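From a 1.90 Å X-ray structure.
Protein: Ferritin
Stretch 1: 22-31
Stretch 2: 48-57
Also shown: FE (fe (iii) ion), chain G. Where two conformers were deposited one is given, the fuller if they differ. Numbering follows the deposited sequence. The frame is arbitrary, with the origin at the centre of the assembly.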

ATOM      1  N   VAL A  22      -1.237  49.985  16.744  1.00 25.96           N
ATOM      2  CA  VAL A  22      -1.803  49.540  18.017  1.00 22.70           C
ATOM      3  C   VAL A  22      -1.616  48.036  18.194  1.00 25.63           C
ATOM      4  O   VAL A  22      -1.299  47.560  19.299  1.00 26.48           O
ATOM      5  N   GLU A  23      -1.799  47.255  17.120  1.00 26.51           N
ATOM      6  CA  GLU A  23      -1.519  45.814  17.225  1.00 24.55           C
ATOM      7  C   GLU A  23      -0.037  45.553  17.487  1.00 27.01           C
ATOM      8  O   GLU A  23       0.321  44.631  18.236  1.00 27.38           O
ATOM      9  N   LEU A  24       0.840  46.336  16.856  1.00 25.20           N
ATOM     10  CA  LEU A  24       2.273  46.202  17.103  1.00 24.88           C
ATOM     11  C   LEU A  24       2.630  46.664  18.507  1.00 28.88           C
ATOM     12  O   LEU A  24       3.528  46.106  19.145  1.00 26.53           O
ATOM     13  N   CYS A  25       1.944  47.690  19.010  1.00 28.15           N
ATOM     14  CA  CYS A  25       2.201  48.099  20.383  1.00 29.24           C
ATOM     15  C   CYS A  25       1.889  46.948  21.331  1.00 26.47           C
ATOM     16  O   CYS A  25       2.665  46.653  22.253  1.00 27.06           O
ATOM     17  N   ALA A  26       0.790  46.235  21.065  1.00 25.12           N
ATOM     18  CA  ALA A  26       0.425  45.066  21.856  1.00 27.24           C
ATOM     19  C   ALA A  26       1.479  43.979  21.737  1.00 28.60           C
ATOM     20  O   ALA A  26       1.905  43.407  22.743  1.00 29.14           O
ATOM     21  N   ALA A  27       1.913  43.682  20.506  1.00 26.69           N
ATOM     22  CA  ALA A  27       2.967  42.684  20.305  1.00 27.60           C
ATOM     23  C   ALA A  27       4.216  43.056  21.086  1.00 28.60           C
ATOM     24  O   ALA A  27       4.783  42.226  21.810  1.00 26.95           O
ATOM     25  N   ASN A  28       4.661  44.309  20.933  1.00 27.01           N
ATOM     26  CA  ASN A  28       5.834  44.800  21.647  1.00 26.11           C
ATOM     27  C   ASN A  28       5.669  44.668  23.150  1.00 32.63           C
ATOM     28  O   ASN A  28       6.607  44.273  23.849  1.00 29.57           O
ATOM     29  N   LEU A  29       4.496  45.024  23.672  1.00 27.18           N
ATOM     30  CA  LEU A  29       4.256  44.862  25.104  1.00 25.64           C
ATOM     31  C   LEU A  29       4.307  43.394  25.508  1.00 26.74           C
ATOM     32  O   LEU A  29       4.928  43.037  26.524  1.00 28.13           O
ATOM     33  N   TYR A  30       3.693  42.515  24.708  1.00 26.85           N
ATOM     34  CA  TYR A  30       3.631  41.101  25.093  1.00 28.79           C
ATOM     35  C   TYR A  30       5.015  40.457  25.090  1.00 26.88           C
ATOM     36  O   TYR A  30       5.317  39.618  25.951  1.00 24.44           O
ATOM     37  N   PHE A  31       5.878  40.825  24.143  1.00 26.47           N
ATOM     38  CA  PHE A  31       7.228  40.267  24.191  1.00 28.07           C
ATOM     39  C   PHE A  31       7.984  40.791  25.408  1.00 28.58           C
ATOM     40  O   PHE A  31       8.753  40.052  26.032  1.00 27.86           O
ATOM     41  N   PHE A  48       2.954  31.966  26.997  1.00 23.43           N
ATOM     42  CA  PHE A  48       1.673  32.538  26.596  1.00 27.86           C
ATOM     43  C   PHE A  48       1.851  33.908  25.954  1.00 26.61           C
ATOM     44  O   PHE A  48       1.234  34.214  24.926  1.00 27.50           O
ATOM     45  N   PHE A  49       2.661  34.766  26.570  1.00 26.86           N
ATOM     46  CA  PHE A  49       2.853  36.091  25.992  1.00 25.66           C
ATOM     47  C   PHE A  49       3.605  36.008  24.675  1.00 25.21           C
ATOM     48  O   PHE A  49       3.331  36.784  23.754  1.00 25.68           O
ATOM     49  N   VAL A  50       4.545  35.069  24.550  1.00 26.65           N
ATOM     50  CA  VAL A  50       5.211  34.909  23.258  1.00 25.03           C
ATOM     51  C   VAL A  50       4.196  34.506  22.197  1.00 23.44           C
ATOM     52  O   VAL A  50       4.229  34.996  21.059  1.00 28.17           O
ATOM     53  N   LYS A  51       3.282  33.602  22.553  1.00 25.66           N
ATOM     54  CA  LYS A  51       2.252  33.184  21.608  1.00 25.91           C
ATOM     55  C   LYS A  51       1.363  34.355  21.216  1.00 28.03           C
ATOM     56  O   LYS A  51       1.054  34.538  20.032  1.00 25.71           O
ATOM     57  N   MET A  52       0.964  35.175  22.192  1.00 25.40           N
ATOM     58  CA  MET A  52       0.091  36.309  21.887  1.00 24.40           C
ATOM     59  C   MET A  52       0.793  37.306  20.973  1.00 26.52           C
ATOM     60  O   MET A  52       0.206  37.793  20.000  1.00 26.48           O
ATOM     61  N   GLY A  53       2.052  37.637  21.279  1.00 26.43           N
ATOM     62  CA  GLY A  53       2.778  38.573  20.436  1.00 26.25           C
ATOM     63  C   GLY A  53       3.026  38.023  19.044  1.00 28.57           C
ATOM     64  O   GLY A  53       2.927  38.750  18.051  1.00 26.62           O
ATOM     65  N   SER A  54       3.359  36.730  18.950  1.00 27.38           N
ATOM     66  CA  SER A  54       3.565  36.134  17.631  1.00 27.57           C
ATOM     67  C   SER A  54       2.273  36.141  16.825  1.00 25.13           C
ATOM     68  O   SER A  54       2.298  36.363  15.606  1.00 27.80           O
ATOM     69  N   ASP A  55       1.133  35.896  17.479  0.62 24.86           N
ATOM     70  CA  ASP A  55      -0.144  35.936  16.771  0.62 25.87           C
ATOM     71  C   ASP A  55      -0.449  37.338  16.254  0.62 28.55           C
ATOM     72  O   ASP A  55      -0.948  37.504  15.131  0.62 27.30           O
ATOM     73  N   LYS A  56      -0.166  38.366  17.057  1.00 25.40           N
ATOM     74  CA  LYS A  56      -0.358  39.728  16.552  1.00 26.36           C
ATOM     75  C   LYS A  56       0.441  39.941  15.271  1.00 26.28           C
ATOM     76  O   LYS A  56      -0.050  40.551  14.316  1.00 25.02           O
ATOM     77  N   GLN A  57       1.674  39.429  15.222  1.00 23.61           N
ATOM     78  CA  GLN A  57       2.477  39.581  14.005  1.00 26.82           C
ATOM     79  C   GLN A  57       1.878  38.791  12.848  1.00 29.99           C
ATOM     80  O   GLN A  57       1.681  39.321  11.750  1.00 27.50           O
TER

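How close do the two helices come, and what lets them do so? They run nearly antiparallel, at 157° between their N-to-C directions, and their axes approach to 8.0 Å. The tightest point of the backbone register is Ala 27 against Gly 53, whose CA atoms lie 4.1 Å apart. Both residues are small: the CB of Ala 27, set sideways, rests 3.9 Å from the O of Gly 53 and 3.9 Å from the CB of Lys 56. Gly 53 has no side chain, and the space this leaves is occupied from across the contact. A CB built there would point toward the first helix and stand only 2.8 Å from Phe 31 CZ, a clash.

Which bump fills the hollow at Gly 53? Phe 31 does, in an m rotamer (chi1 -70°). Its CA-to-CB bond points sideways, but the ring end comes nearer and settles among Val 50, Gly 53, Ser 54 and Gln 57. The CA of Gly 53 lies over one face of the ring, 4.2 Å from its centroid, in a CH-pi contact, while the CZ of Phe 31 reaches within 3.4 Å of the C of Gly 53. Around this hollow, Phe 31 CE1 meets Val 50 CG1 at 4.3 Å, and Phe 31 CE2 lies 3.6 Å from Gln 57 NE2. The OG of Ser 54, 3.9 Å from Phe 31 CZ, turns back along its own helix to donate a hydrogen bond to the O of Val 50 at 2.8 Å.

Where does the neighbouring Tyr 30 go? Its CA-to-CB bond points toward the second helix, and chi1 is again m (-62°), placing the ring in a hollow formed by Phe 49, Met 52, Gly 53 and Lys 56. The ring edge faces the N of Gly 53, with Tyr 30 CD2 4.0 Å away, and the same CD2 packs 3.7 Å from Met 52 CB. Tyr 30 CD1 touches Phe 49 CD1 at 3.9 Å; these two rings form an oblique pair, their planes inclined at 34°. The backbone joins in too, for Tyr 30 O lies 3.3 Å from Phe 49 CB.

What does the second helix send back, and where is the charge? Lys 56 is its answering knob, pointing toward the first helix and lodging among Glu 23, Ala 26, Ala 27 and Tyr 30. Its m, m, t, t chain carries the aliphatic CE past Ala 26 CB at 4.3 Å and the edge of the Tyr 30 ring, 4.2 Å from CE2. Beyond them, Lys 56 NZ donates a hydrogen bond to Glu 23 OE1 at 3.0 Å, forming a salt bridge that ties the end of this side chain to the first helix. Asp 55, which makes no contact with the first helix, instead binds the iron through OD2 at 2.3 Å, while its OD1 accepts a 2.6 Å hydrogen bond from a water that is itself an iron ligand.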

ATOM      1  CB  VAL A  22      -3.284  49.949  18.114  1.00 25.55           C
ATOM      2  CG1 VAL A  22      -3.937  49.308  19.342  1.00 27.40           C
ATOM      3  CG2 VAL A  22      -3.405  51.484  18.174  1.00 26.97           C
ATOM      4  CB  GLU A  23      -1.955  45.088  15.949  1.00 25.36           C
ATOM      5  CG  GLU A  23      -3.443  45.255  15.592  1.00 25.05           C
ATOM      6  CD  GLU A  23      -4.330  44.205  16.252  1.00 28.04           C
ATOM      7  OE1 GLU A  23      -3.891  43.569  17.243  1.00 26.57           O
ATOM      8  OE2 GLU A  23      -5.468  44.014  15.770  1.00 27.83           O
ATOM      9  CB  LEU A  24       3.061  47.005  16.055  1.00 24.81           C
ATOM     10  CG  LEU A  24       4.584  47.079  16.217  1.00 26.69           C
ATOM     11  CD1 LEU A  24       5.194  45.672  16.284  1.00 27.76           C
ATOM     12  CD2 LEU A  24       5.201  47.910  15.059  1.00 26.22           C
ATOM     13  CB  CYS A  25       1.369  49.346  20.718  1.00 30.14           C
ATOM     14  SG  CYS A  25       1.654  49.986  22.382  1.00 30.26           S
ATOM     15  CB  ALA A  26      -0.945  44.536  21.416  1.00 27.69           C
ATOM     16  CB  ALA A  27       3.302  42.551  18.813  1.00 28.19           C
ATOM     17  CB  ASN A  28       6.101  46.263  21.271  1.00 27.64           C
ATOM     18  CG  ASN A  28       6.732  46.394  19.899  1.00 31.60           C
ATOM     19  OD1 ASN A  28       7.373  45.456  19.427  1.00 27.87           O
ATOM     20  ND2 ASN A  28       6.573  47.561  19.257  1.00 27.34           N
ATOM     21  CB  LEU A  29       2.909  45.488  25.498  1.00 28.71           C
ATOM     22  CG  LEU A  29       2.595  45.258  26.985  1.00 31.11           C
ATOM     23  CD1 LEU A  29       3.569  46.031  27.892  1.00 30.05           C
ATOM     24  CD2 LEU A  29       1.151  45.594  27.325  1.00 31.74           C
ATOM     25  CB  TYR A  30       2.660  40.332  24.176  1.00 25.99           C
ATOM     26  CG  TYR A  30       1.236  40.850  24.269  1.00 28.54           C
ATOM     27  CD1 TYR A  30       0.813  41.555  25.395  1.00 28.93           C
ATOM     28  CD2 TYR A  30       0.320  40.672  23.222  1.00 27.09           C
ATOM     29  CE1 TYR A  30      -0.489  42.062  25.490  1.00 28.27           C
ATOM     30  CE2 TYR A  30      -0.988  41.173  23.307  1.00 28.88           C
ATOM     31  CZ  TYR A  30      -1.378  41.874  24.453  1.00 31.65           C
ATOM     32  OH  TYR A  30      -2.652  42.391  24.574  1.00 30.41           O
ATOM     33  CB  PHE A  31       7.976  40.573  22.887  1.00 27.34           C
ATOM     34  CG  PHE A  31       7.436  39.813  21.698  1.00 26.37           C
ATOM     35  CD1 PHE A  31       7.328  38.428  21.737  1.00 31.18           C
ATOM     36  CD2 PHE A  31       7.013  40.485  20.562  1.00 26.74           C
ATOM     37  CE1 PHE A  31       6.829  37.712  20.651  1.00 29.00           C
ATOM     38  CE2 PHE A  31       6.504  39.788  19.474  1.00 26.53           C
ATOM     39  CZ  PHE A  31       6.414  38.389  19.520  1.00 28.31           C
ATOM     40  CB  PHE A  48       0.763  32.622  27.823  1.00 27.91           C
ATOM     41  CG  PHE A  48      -0.503  33.393  27.599  1.00 29.88           C
ATOM     42  CD1 PHE A  48      -1.589  32.801  26.965  1.00 29.59           C
ATOM     43  CD2 PHE A  48      -0.621  34.697  28.055  1.00 30.29           C
ATOM     44  CE1 PHE A  48      -2.771  33.517  26.754  1.00 33.67           C
ATOM     45  CE2 PHE A  48      -1.801  35.422  27.845  1.00 33.93           C
ATOM     46  CZ  PHE A  48      -2.872  34.829  27.191  1.00 30.81           C
ATOM     47  CB  PHE A  49       3.562  37.006  26.984  1.00 25.03           C
ATOM     48  CG  PHE A  49       2.627  37.619  27.976  1.00 25.54           C
ATOM     49  CD1 PHE A  49       1.582  38.436  27.545  1.00 26.21           C
ATOM     50  CD2 PHE A  49       2.753  37.351  29.330  1.00 29.09           C
ATOM     51  CE1 PHE A  49       0.694  38.988  28.463  1.00 32.26           C
ATOM     52  CE2 PHE A  49       1.871  37.904  30.258  1.00 29.44           C
ATOM     53  CZ  PHE A  49       0.839  38.722  29.821  1.00 27.30           C
ATOM     54  CB  VAL A  50       6.361  33.888  23.355  1.00 27.44           C
ATOM     55  CG1 VAL A  50       6.883  33.577  21.959  1.00 30.95           C
ATOM     56  CG2 VAL A  50       7.491  34.444  24.217  1.00 26.46           C
ATOM     57  CB  LYS A  51       1.420  32.060  22.211  1.00 26.05           C
ATOM     58  CG  LYS A  51       0.259  31.590  21.314  1.00 32.71           C
ATOM     59  CD  LYS A  51      -0.684  30.661  22.072  1.00 45.95           C
ATOM     60  CE  LYS A  51      -2.009  30.474  21.325  1.00 62.45           C
ATOM     61  NZ  LYS A  51      -2.893  29.429  21.956  1.00 67.09           N
ATOM     62  CB  MET A  52      -0.363  37.002  23.179  1.00 26.34           C
ATOM     63  CG  MET A  52      -1.244  36.167  24.101  1.00 32.08           C
ATOM     64  SD  MET A  52      -2.766  35.595  23.342  1.00 42.68           S
ATOM     65  CE  MET A  52      -3.652  37.128  23.083  1.00 42.62           C
ATOM     66  CB  SER A  54       4.106  34.710  17.768  1.00 26.79           C
ATOM     67  OG  SER A  54       5.336  34.735  18.480  1.00 30.19           O
ATOM     68  CB  ASP A  55      -1.282  35.454  17.679  0.62 28.61           C
ATOM     69  CG  ASP A  55      -2.655  35.754  17.093  0.62 32.37           C
ATOM     70  OD1 ASP A  55      -2.995  35.124  16.074  0.62 32.97           O
ATOM     71  OD2 ASP A  55      -3.385  36.622  17.631  0.62 31.12           O
ATOM     72  CB  LYS A  56       0.052  40.770  17.601  1.00 29.92           C
ATOM     73  CG  LYS A  56      -0.834  40.808  18.855  1.00 25.95           C
ATOM     74  CD  LYS A  56      -2.313  41.005  18.497  1.00 27.16           C
ATOM     75  CE  LYS A  56      -3.186  41.260  19.746  1.00 29.30           C
ATOM     76  NZ  LYS A  56      -4.623  41.534  19.362  1.00 29.32           N
ATOM     77  CB  GLN A  57       3.908  39.112  14.243  1.00 26.09           C
ATOM     78  CG  GLN A  57       4.687  39.847  15.329  1.00 28.68           C
ATOM     79  CD  GLN A  57       5.969  39.109  15.667  1.00 28.63           C
ATOM     80  OE1 GLN A  57       6.001  37.882  15.638  1.00 28.74           O
ATOM     81  NE2 GLN A  57       7.034  39.847  15.956  1.00 32.16           N
TER
HETATM   82 FE    FE G 201      -5.610  37.157  17.487  0.68 36.02          FE
HETATM   83  O   HOH W   1      -5.496  35.602  15.685  1.00 40.83           O